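Local coordinates for protein phosphohistidine phosphatase SixA (Escherichia coli, PDB 1UJC) that removes the phosphoryl group from phosphohistidine in the HPt domain of the ArcB sensor, acting within a multistep His-Asp phosphorelay, at residues M6-A11 against F53-Q58; L33-L38 against E61-C66; P126-T129 against I133-V136. One frame throughout, in Å; residues are numbered along the deposited sequence.

The three contacts illustrate how an alpha/beta fold places an anion site beyond the end of an inner strand of its central sheet. Contact 1 joins the end of strand 2-7 to the start of helix 54-66 and holds much of the tungstate pocket. Contact 2 lies farther along that helix, where it packs against helix 25-40; its centre is about 13 Å from that of contact 1, and the two alternate along the chain. Contact 3 follows both in sequence, with its centre about 15 Å from that of contact 1 and 16 Å from that of contact 2. Its strand 133-138 neighbours strand 2-7, so pocket and helix layer are tied to one sheet.

Contact 1: residues M6-A11 against F53-Q58. With WO4 (tungstate(VI)ion), chain C.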
loop_
_atom_site.group_PDB
_atom_site.type_symbol
_atom_site.label_atom_id
_atom_site.label_comp_id
_atom_site.label_asym_id
_atom_site.label_seq_id
_atom_site.Cartn_x
_atom_site.Cartn_y
_atom_site.Cartn_z
ATOM N N MET A 6 -1.733 -0.681 0.365
ATOM C CA MET A 6 -2.660 0.355 -0.055
ATOM C C MET A 6 -2.696 0.614 -1.555
ATOM O O MET A 6 -1.666 0.623 -2.227
ATOM C CB MET A 6 -2.327 1.652 0.690
ATOM C CG MET A 6 -3.175 2.857 0.324
ATOM S SD MET A 6 -2.740 4.272 1.365
ATOM C CE MET A 6 -4.288 5.234 1.318
ATOM N N ARG A 7 -3.900 0.808 -2.077
ATOM C CA ARG A 7 -4.073 1.114 -3.491
ATOM C C ARG A 7 -4.031 2.635 -3.594
ATOM O O ARG A 7 -4.634 3.334 -2.782
ATOM C CB ARG A 7 -5.427 0.608 -3.999
ATOM C CG ARG A 7 -5.692 0.954 -5.452
ATOM C CD ARG A 7 -7.065 0.480 -5.886
ATOM N NE ARG A 7 -7.316 0.782 -7.289
ATOM C CZ ARG A 7 -8.512 0.720 -7.866
ATOM N NH1 ARG A 7 -9.577 0.366 -7.157
ATOM N NH2 ARG A 7 -8.644 1.019 -9.150
ATOM N N HIS A 8 -3.304 3.143 -4.580
ATOM C CA HIS A 8 -3.191 4.578 -4.776
ATOM C C HIS A 8 -4.594 5.188 -4.822
ATOM O O HIS A 8 -5.573 4.491 -5.089
ATOM C CB HIS A 8 -2.457 4.857 -6.084
ATOM C CG HIS A 8 -3.247 4.488 -7.297
ATOM N ND1 HIS A 8 -4.328 5.225 -7.726
ATOM C CD2 HIS A 8 -3.149 3.435 -8.143
ATOM C CE1 HIS A 8 -4.864 4.642 -8.783
ATOM N NE2 HIS A 8 -4.166 3.553 -9.055
ATOM N N GLY A 9 -4.682 6.490 -4.562
ATOM C CA GLY A 9 -5.968 7.166 -4.568
ATOM C C GLY A 9 -6.501 7.465 -5.958
ATOM O O GLY A 9 -5.798 7.297 -6.952
ATOM N N ASP A 10 -7.757 7.900 -6.016
ATOM C CA ASP A 10 -8.427 8.242 -7.263
ATOM C C ASP A 10 -7.514 9.134 -8.110
ATOM O O ASP A 10 -6.965 10.122 -7.617
ATOM C CB ASP A 10 -9.741 8.962 -6.950
ATOM C CG ASP A 10 -10.584 9.206 -8.183
ATOM O OD1 ASP A 10 -11.062 8.232 -8.801
ATOM O OD2 ASP A 10 -10.770 10.381 -8.537
ATOM N N ALA A 11 -7.359 8.790 -9.384
ATOM C CA ALA A 11 -6.475 9.546 -10.261
ATOM C C ALA A 11 -7.113 10.011 -11.565
ATOM O O ALA A 11 -8.011 9.361 -12.096
ATOM C CB ALA A 11 -5.239 8.713 -10.570
ATOM N N PHE A 53 5.226 5.036 -10.109
ATOM C CA PHE A 53 4.214 5.840 -10.790
ATOM C C PHE A 53 3.714 7.008 -9.949
ATOM O O PHE A 53 3.442 6.865 -8.752
ATOM C CB PHE A 53 3.037 4.962 -11.222
ATOM C CG PHE A 53 3.360 4.021 -12.357
ATOM C CD1 PHE A 53 4.639 3.980 -12.913
ATOM C CD2 PHE A 53 2.387 3.168 -12.865
ATOM C CE1 PHE A 53 4.941 3.101 -13.954
ATOM C CE2 PHE A 53 2.680 2.289 -13.906
ATOM C CZ PHE A 53 3.956 2.254 -14.450
ATOM N N LEU A 54 3.583 8.160 -10.598
ATOM C CA LEU A 54 3.155 9.388 -9.940
ATOM C C LEU A 54 1.952 9.271 -9.011
ATOM O O LEU A 54 1.957 9.856 -7.927
ATOM C CB LEU A 54 2.899 10.487 -10.983
ATOM C CG LEU A 54 4.149 11.057 -11.670
ATOM C CD1 LEU A 54 3.783 12.262 -12.517
ATOM C CD2 LEU A 54 5.161 11.462 -10.621
ATOM N N ARG A 55 0.927 8.525 -9.411
ATOM C CA ARG A 55 -0.246 8.397 -8.553
ATOM C C ARG A 55 0.066 7.697 -7.232
ATOM O O ARG A 55 -0.552 7.992 -6.207
ATOM C CB ARG A 55 -1.390 7.690 -9.294
ATOM C CG ARG A 55 -1.057 6.366 -9.958
ATOM C CD ARG A 55 -2.226 5.964 -10.847
ATOM N NE ARG A 55 -2.089 4.661 -11.499
ATOM C CZ ARG A 55 -1.360 4.416 -12.587
ATOM N NH1 ARG A 55 -0.668 5.384 -13.174
ATOM N NH2 ARG A 55 -1.351 3.196 -13.108
ATOM N N ALA A 56 1.033 6.788 -7.244
ATOM C CA ALA A 56 1.407 6.084 -6.022
ATOM C C ALA A 56 2.196 7.032 -5.114
ATOM O O ALA A 56 1.882 7.192 -3.934
ATOM C CB ALA A 56 2.242 4.850 -6.358
ATOM N N GLU A 57 3.213 7.673 -5.681
ATOM C CA GLU A 57 4.043 8.602 -4.930
ATOM C C GLU A 57 3.224 9.757 -4.343
ATOM O O GLU A 57 3.462 10.176 -3.213
ATOM C CB GLU A 57 5.163 9.138 -5.835
ATOM C CG GLU A 57 6.024 8.037 -6.445
ATOM C CD GLU A 57 7.080 8.558 -7.411
ATOM O OE1 GLU A 57 6.797 9.535 -8.138
ATOM O OE2 GLU A 57 8.184 7.974 -7.458
ATOM N N GLN A 58 2.256 10.263 -5.101
ATOM C CA GLN A 58 1.435 11.365 -4.619
ATOM C C GLN A 58 0.539 10.893 -3.477
ATOM O O GLN A 58 0.286 11.633 -2.530
ATOM C CB GLN A 58 0.578 11.933 -5.745
ATOM C CG GLN A 58 0.170 13.370 -5.495
ATOM C CD GLN A 58 -0.775 13.906 -6.545
ATOM O OE1 GLN A 58 -0.792 13.437 -7.682
ATOM N NE2 GLN A 58 -1.556 14.911 -6.174
HETATM W W WO4 C . -4.841 1.846 -10.727
HETATM O O1 WO4 C . -4.954 0.891 -9.287
HETATM O O2 WO4 C . -3.196 2.332 -10.985
HETATM O O3 WO4 C . -5.957 3.165 -10.693
HETATM O O4 WO4 C . -5.282 0.858 -12.077
#
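His8 and Arg55 meet in the tungstate pocket, where the loop after strand 2-7 faces the first turn of helix 54-66. The aliphatic part of Arg55 lies over one face of the imidazole: CD of Arg55 sits 3.6 Å from the ring centroid of His8, 11° off the ring normal, a CH-pi contact. Beyond it the guanidinium turns almost upright, its plane 89° from that of the ring. NE of Arg55 and NE2 of His8 come within 3.4 Å without a hydrogen to share; both are directed to the anion instead. NE2 of His8 binds tungsten at 2.5 Å. Arg55 grips a single tungstate oxygen twice, O2 lying 2.6 Å from its NE and 2.9 Å from its NH2. Arg7, His8 and Gly9 form the Arg-His-Gly signature of the histidine phosphatase superfamily, in which the histidine of relatives takes up the phosphoryl group, consistent with tungstate mimicking that group here. Arg7, its chain extended, donates from NE to tungstate O1 at 3.1 Å. Imidazole rotation is fixed from the other nitrogen, as ND1 of His8 gives a 2.7 Å hydrogen bond to O of Gly9, close to the ring plane. CG of His8 stands between its backbone N and carbonyl carbon (chi1 69°), which sets the ring against the Arg55 chain with NE2 at the tungsten. CB of His8 packs on the backbone of Arg55 and Ala56. His108 ND1 and Leu109 N add hydrogen bonds to the tungstate, and a salt bridge from Asp18 holds NH2 of Arg55. CB of Ala11 flanks the arginine chain, 4.1 Å from CD of Arg55.

Contact 2: residues L33-L38 against E61-C66; sequences LMANWL and EEVGDC. With CA (calcium ion), chain B.
Ala35 and Val63 face each other where helices 33-38 and 61-66 come closest, their axes 8.2 Å apart and inclined at -38°. The methyl of Ala35 points toward the partner helix, so close to its backbone that CB of Ala35 lies 3.7 Å from CA of Val63. Val63 meets that methyl from the side: its CG1, anti to the backbone N (chi1 169°), reaches CB of Ala35 at 3.8 Å, with CG2 a little farther off. One helical turn on, Cys66 directs its CB at the same methyl, also at 3.8 Å, so that Ala35 is wedged between Val63 and Cys66. Asn36 comes in at the more exposed border. Its CB points along the interface, but the amide bends across, and OD1 of Asn36 comes within 3.1 Å of CB of Cys66, a tight fit with no hydrogen bond. SG of Cys66 lies off the same side of the amide plane as CB, 3.9 Å from both OD1 and ND2 of Asn36. Near the surface, Arg32 forms salt bridges with Glu62 and Asp65, while the carbonyl O of Asp65 binds a calcium ion that five waters also coordinate. Small residues at the crossing let two helices approach closely, here the neighbouring helices of successive beta-alpha-beta crossovers that lie on one face of the sheet in this alpha/beta fold.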
loop_
_atom_site.group_PDB
_atom_site.type_symbol
_atom_site.label_atom_id
_atom_site.label_comp_id
_atom_site.label_asym_id
_atom_site.label_seq_id
_atom_site.Cartn_x
_atom_site.Cartn_y
_atom_site.Cartn_z
ATOM N N LEU A 33 -7.876 10.847 4.362
ATOM C CA LEU A 33 -8.900 10.261 5.219
ATOM C C LEU A 33 -8.401 8.932 5.793
ATOM O O LEU A 33 -8.492 8.688 7.000
ATOM C CB LEU A 33 -10.178 10.035 4.406
ATOM C CG LEU A 33 -11.472 9.686 5.143
ATOM C CD1 LEU A 33 -11.789 10.768 6.171
ATOM C CD2 LEU A 33 -12.614 9.575 4.132
ATOM N N MET A 34 -7.875 8.077 4.920
ATOM C CA MET A 34 -7.353 6.777 5.334
ATOM C C MET A 34 -6.108 6.941 6.207
ATOM O O MET A 34 -5.892 6.174 7.148
ATOM C CB MET A 34 -7.008 5.931 4.109
ATOM C CG MET A 34 -8.210 5.495 3.280
ATOM S SD MET A 34 -9.323 4.390 4.180
ATOM C CE MET A 34 -8.262 2.997 4.432
ATOM N N ALA A 35 -5.292 7.939 5.888
ATOM C CA ALA A 35 -4.077 8.208 6.648
ATOM C C ALA A 35 -4.429 8.549 8.092
ATOM O O ALA A 35 -3.836 8.017 9.030
ATOM C CB ALA A 35 -3.305 9.356 6.014
ATOM N N ASN A 36 -5.403 9.436 8.267
ATOM C CA ASN A 36 -5.824 9.830 9.602
ATOM C C ASN A 36 -6.441 8.656 10.349
ATOM O O ASN A 36 -6.262 8.519 11.556
ATOM C CB ASN A 36 -6.815 10.999 9.537
ATOM C CG ASN A 36 -6.143 12.311 9.150
ATOM O OD1 ASN A 36 -5.079 12.659 9.677
ATOM N ND2 ASN A 36 -6.765 13.050 8.237
ATOM N N TRP A 37 -7.162 7.802 9.631
ATOM C CA TRP A 37 -7.773 6.644 10.266
ATOM C C TRP A 37 -6.664 5.765 10.848
ATOM O O TRP A 37 -6.749 5.315 11.993
ATOM C CB TRP A 37 -8.601 5.846 9.256
ATOM C CG TRP A 37 -9.219 4.639 9.863
ATOM C CD1 TRP A 37 -10.291 4.601 10.710
ATOM C CD2 TRP A 37 -8.755 3.291 9.743
ATOM N NE1 TRP A 37 -10.521 3.310 11.130
ATOM C CE2 TRP A 37 -9.592 2.486 10.552
ATOM C CE3 TRP A 37 -7.709 2.683 9.034
ATOM C CZ2 TRP A 37 -9.416 1.107 10.669
ATOM C CZ3 TRP A 37 -7.533 1.313 9.151
ATOM C CH2 TRP A 37 -8.384 0.539 9.964
ATOM N N LEU A 38 -5.622 5.527 10.058
ATOM C CA LEU A 38 -4.495 4.719 10.511
ATOM C C LEU A 38 -3.847 5.367 11.724
ATOM O O LEU A 38 -3.464 4.682 12.666
ATOM C CB LEU A 38 -3.456 4.570 9.403
ATOM C CG LEU A 38 -3.761 3.573 8.287
ATOM C CD1 LEU A 38 -2.614 3.580 7.289
ATOM C CD2 LEU A 38 -3.948 2.173 8.872
ATOM N N GLU A 61 2.640 11.059 -0.546
ATOM C CA GLU A 61 2.813 12.436 -0.076
ATOM C C GLU A 61 1.660 12.800 0.841
ATOM O O GLU A 61 1.856 13.222 1.981
ATOM C CB GLU A 61 2.796 13.441 -1.237
ATOM C CG GLU A 61 3.839 13.269 -2.314
ATOM C CD GLU A 61 3.633 14.255 -3.469
ATOM O OE1 GLU A 61 4.319 14.104 -4.500
ATOM O OE2 GLU A 61 2.784 15.179 -3.340
ATOM N N GLU A 62 0.451 12.636 0.315
ATOM C CA GLU A 62 -0.774 12.957 1.035
ATOM C C GLU A 62 -0.861 12.246 2.379
ATOM O O GLU A 62 -1.183 12.861 3.400
ATOM C CB GLU A 62 -1.980 12.608 0.156
ATOM C CG GLU A 62 -2.089 13.485 -1.090
ATOM C CD GLU A 62 -2.471 14.921 -0.763
ATOM O OE1 GLU A 62 -1.910 15.856 -1.379
ATOM O OE2 GLU A 62 -3.343 15.111 0.107
ATOM N N VAL A 63 -0.565 10.952 2.378
ATOM C CA VAL A 63 -0.601 10.168 3.599
ATOM C C VAL A 63 0.431 10.689 4.590
ATOM O O VAL A 63 0.127 10.889 5.764
ATOM C CB VAL A 63 -0.318 8.679 3.313
ATOM C CG1 VAL A 63 -0.097 7.925 4.617
ATOM C CG2 VAL A 63 -1.486 8.071 2.553
ATOM N N GLY A 64 1.648 10.908 4.102
ATOM C CA GLY A 64 2.722 11.402 4.947
ATOM C C GLY A 64 2.397 12.733 5.592
ATOM O O GLY A 64 3.006 13.113 6.596
ATOM N N ASP A 65 1.437 13.445 5.014
ATOM C CA ASP A 65 1.025 14.735 5.543
ATOM C C ASP A 65 0.148 14.588 6.777
ATOM O O ASP A 65 0.054 15.507 7.571
ATOM C CB ASP A 65 0.263 15.536 4.487
ATOM C CG ASP A 65 1.181 16.272 3.529
ATOM O OD1 ASP A 65 2.418 16.170 3.671
ATOM O OD2 ASP A 65 0.655 16.957 2.634
ATOM N N CYS A 66 -0.495 13.435 6.941
ATOM C CA CYS A 66 -1.374 13.229 8.087
ATOM C C CYS A 66 -0.850 12.194 9.076
ATOM O O CYS A 66 -1.208 12.206 10.256
ATOM C CB CYS A 66 -2.762 12.801 7.606
ATOM S SG CYS A 66 -3.495 13.855 6.336
HETATM CA CA CA B . -0.635 17.436 9.186
HETATM O O HOH W 1 -1.043 15.133 10.757
HETATM O O HOH W 2 0.223 19.044 7.067
HETATM O O HOH W 3 2.084 16.851 9.768
HETATM O O HOH W 4 -2.338 19.616 8.744
HETATM O O HOH W 5 -2.722 17.250 7.379
#

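Contact 3: residues P126-T129 against I133-V136; sequences PMFT and IASV
The irregular segment 126-129 runs alongside strand 133-136 without backbone hydrogen bonds to it, the CA atoms of Phe128 and Ile133 approaching no closer than 7.7 Å, and the gap is bridged by the ring of Phe128 reaching Ala134. The setting is the central mixed sheet of the alpha/beta fold, in which strand 133-138 runs antiparallel to its neighbour, strand 2-7. Residues of such a strand alternate between the two faces, and the contact depends on this. Ala134 turns its methyl toward the loop. Ile133, one residue earlier, sends its side chain away, to the layer where Met34 and Leu38 of helix 25-40 lie, and offers Phe128 mainly its backbone.

Phe128 reaches across with the far end of its ring. Its CB does not point at the strand, but a chi1 of -88° swings the ring over, bringing CZ and CE1 foremost. The ring meets its neighbours obliquely. CE1 of Phe128 is 3.8 Å from backbone N of Ala134. The same CE1 of Phe128 lies 4.3 Å from backbone C of Ile133, so one corner of the ring comes near the peptide link between these two residues. Around it, Val112 and Val116 of helix 111-119, Leu109 and Ile5 complete a buried apolar setting, and Val116 touches Ala134 as well, so that loop, helix and strand converge here. The side chain of Phe128 is about 7 Å from the bound tungstate, which places this loop beside the anion pocket. The tightest approach between the two segments is at the Ala134 methyl, whose CB lies 3.7 Å from CE1 of Phe128 and just 3.3 Å from CZ of that ring.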
loop_
_atom_site.group_PDB
_atom_site.type_symbol
_atom_site.label_atom_id
_atom_site.label_comp_id
_atom_site.label_asym_id
_atom_site.label_seq_id
_atom_site.Cartn_x
_atom_site.Cartn_y
_atom_site.Cartn_z
ATOM N N PRO A 126 -8.316 -10.095 -2.905
ATOM C CA PRO A 126 -9.467 -9.275 -2.501
ATOM C C PRO A 126 -9.654 -8.049 -3.398
ATOM O O PRO A 126 -8.747 -7.668 -4.142
ATOM C CB PRO A 126 -9.140 -8.907 -1.055
ATOM C CG PRO A 126 -7.635 -8.846 -1.051
ATOM C CD PRO A 126 -7.240 -10.044 -1.897
ATOM N N MET A 127 -10.840 -7.446 -3.323
ATOM C CA MET A 127 -11.183 -6.256 -4.104
ATOM C C MET A 127 -10.715 -4.977 -3.385
ATOM O O MET A 127 -11.037 -4.758 -2.214
ATOM C CB MET A 127 -12.701 -6.204 -4.313
ATOM C CG MET A 127 -13.214 -4.921 -4.957
ATOM S SD MET A 127 -12.963 -4.857 -6.739
ATOM C CE MET A 127 -14.418 -5.812 -7.338
ATOM N N PHE A 128 -9.973 -4.136 -4.102
ATOM C CA PHE A 128 -9.424 -2.889 -3.569
ATOM C C PHE A 128 -10.019 -1.619 -4.192
ATOM O O PHE A 128 -9.863 -1.388 -5.386
ATOM C CB PHE A 128 -7.910 -2.841 -3.819
ATOM C CG PHE A 128 -7.077 -3.482 -2.744
ATOM C CD1 PHE A 128 -6.661 -2.744 -1.638
ATOM C CD2 PHE A 128 -6.664 -4.803 -2.861
ATOM C CE1 PHE A 128 -5.840 -3.317 -0.669
ATOM C CE2 PHE A 128 -5.843 -5.385 -1.896
ATOM C CZ PHE A 128 -5.432 -4.641 -0.802
ATOM N N THR A 129 -10.691 -0.795 -3.395
ATOM C CA THR A 129 -11.215 0.464 -3.923
ATOM C C THR A 129 -10.041 1.431 -3.739
ATOM O O THR A 129 -9.121 1.132 -2.976
ATOM C CB THR A 129 -12.423 0.966 -3.119
ATOM O OG1 THR A 129 -11.997 1.372 -1.814
ATOM C CG2 THR A 129 -13.466 -0.143 -2.984
ATOM N N ILE A 133 -7.068 -0.005 2.280
ATOM C CA ILE A 133 -5.891 -0.617 2.882
ATOM C C ILE A 133 -6.137 -2.019 3.424
ATOM O O ILE A 133 -7.120 -2.268 4.122
ATOM C CB ILE A 133 -5.350 0.247 4.041
ATOM C CG1 ILE A 133 -4.864 1.595 3.507
ATOM C CG2 ILE A 133 -4.208 -0.474 4.749
ATOM C CD1 ILE A 133 -4.409 2.548 4.593
ATOM N N ALA A 134 -5.227 -2.929 3.101
ATOM C CA ALA A 134 -5.325 -4.300 3.577
ATOM C C ALA A 134 -4.241 -4.512 4.622
ATOM O O ALA A 134 -3.095 -4.099 4.433
ATOM C CB ALA A 134 -5.142 -5.271 2.427
ATOM N N SER A 135 -4.612 -5.145 5.728
ATOM C CA SER A 135 -3.678 -5.428 6.809
ATOM C C SER A 135 -3.287 -6.891 6.779
ATOM O O SER A 135 -4.141 -7.773 6.785
ATOM C CB SER A 135 -4.304 -5.119 8.163
ATOM O OG SER A 135 -3.570 -5.756 9.191
ATOM N N VAL A 136 -1.985 -7.136 6.761
ATOM C CA VAL A 136 -1.454 -8.486 6.717
ATOM C C VAL A 136 -0.336 -8.643 7.729
ATOM O O VAL A 136 0.578 -7.830 7.771
ATOM C CB VAL A 136 -0.867 -8.805 5.321
ATOM C CG1 VAL A 136 -0.163 -10.153 5.343
ATOM C CG2 VAL A 136 -1.974 -8.791 4.272
#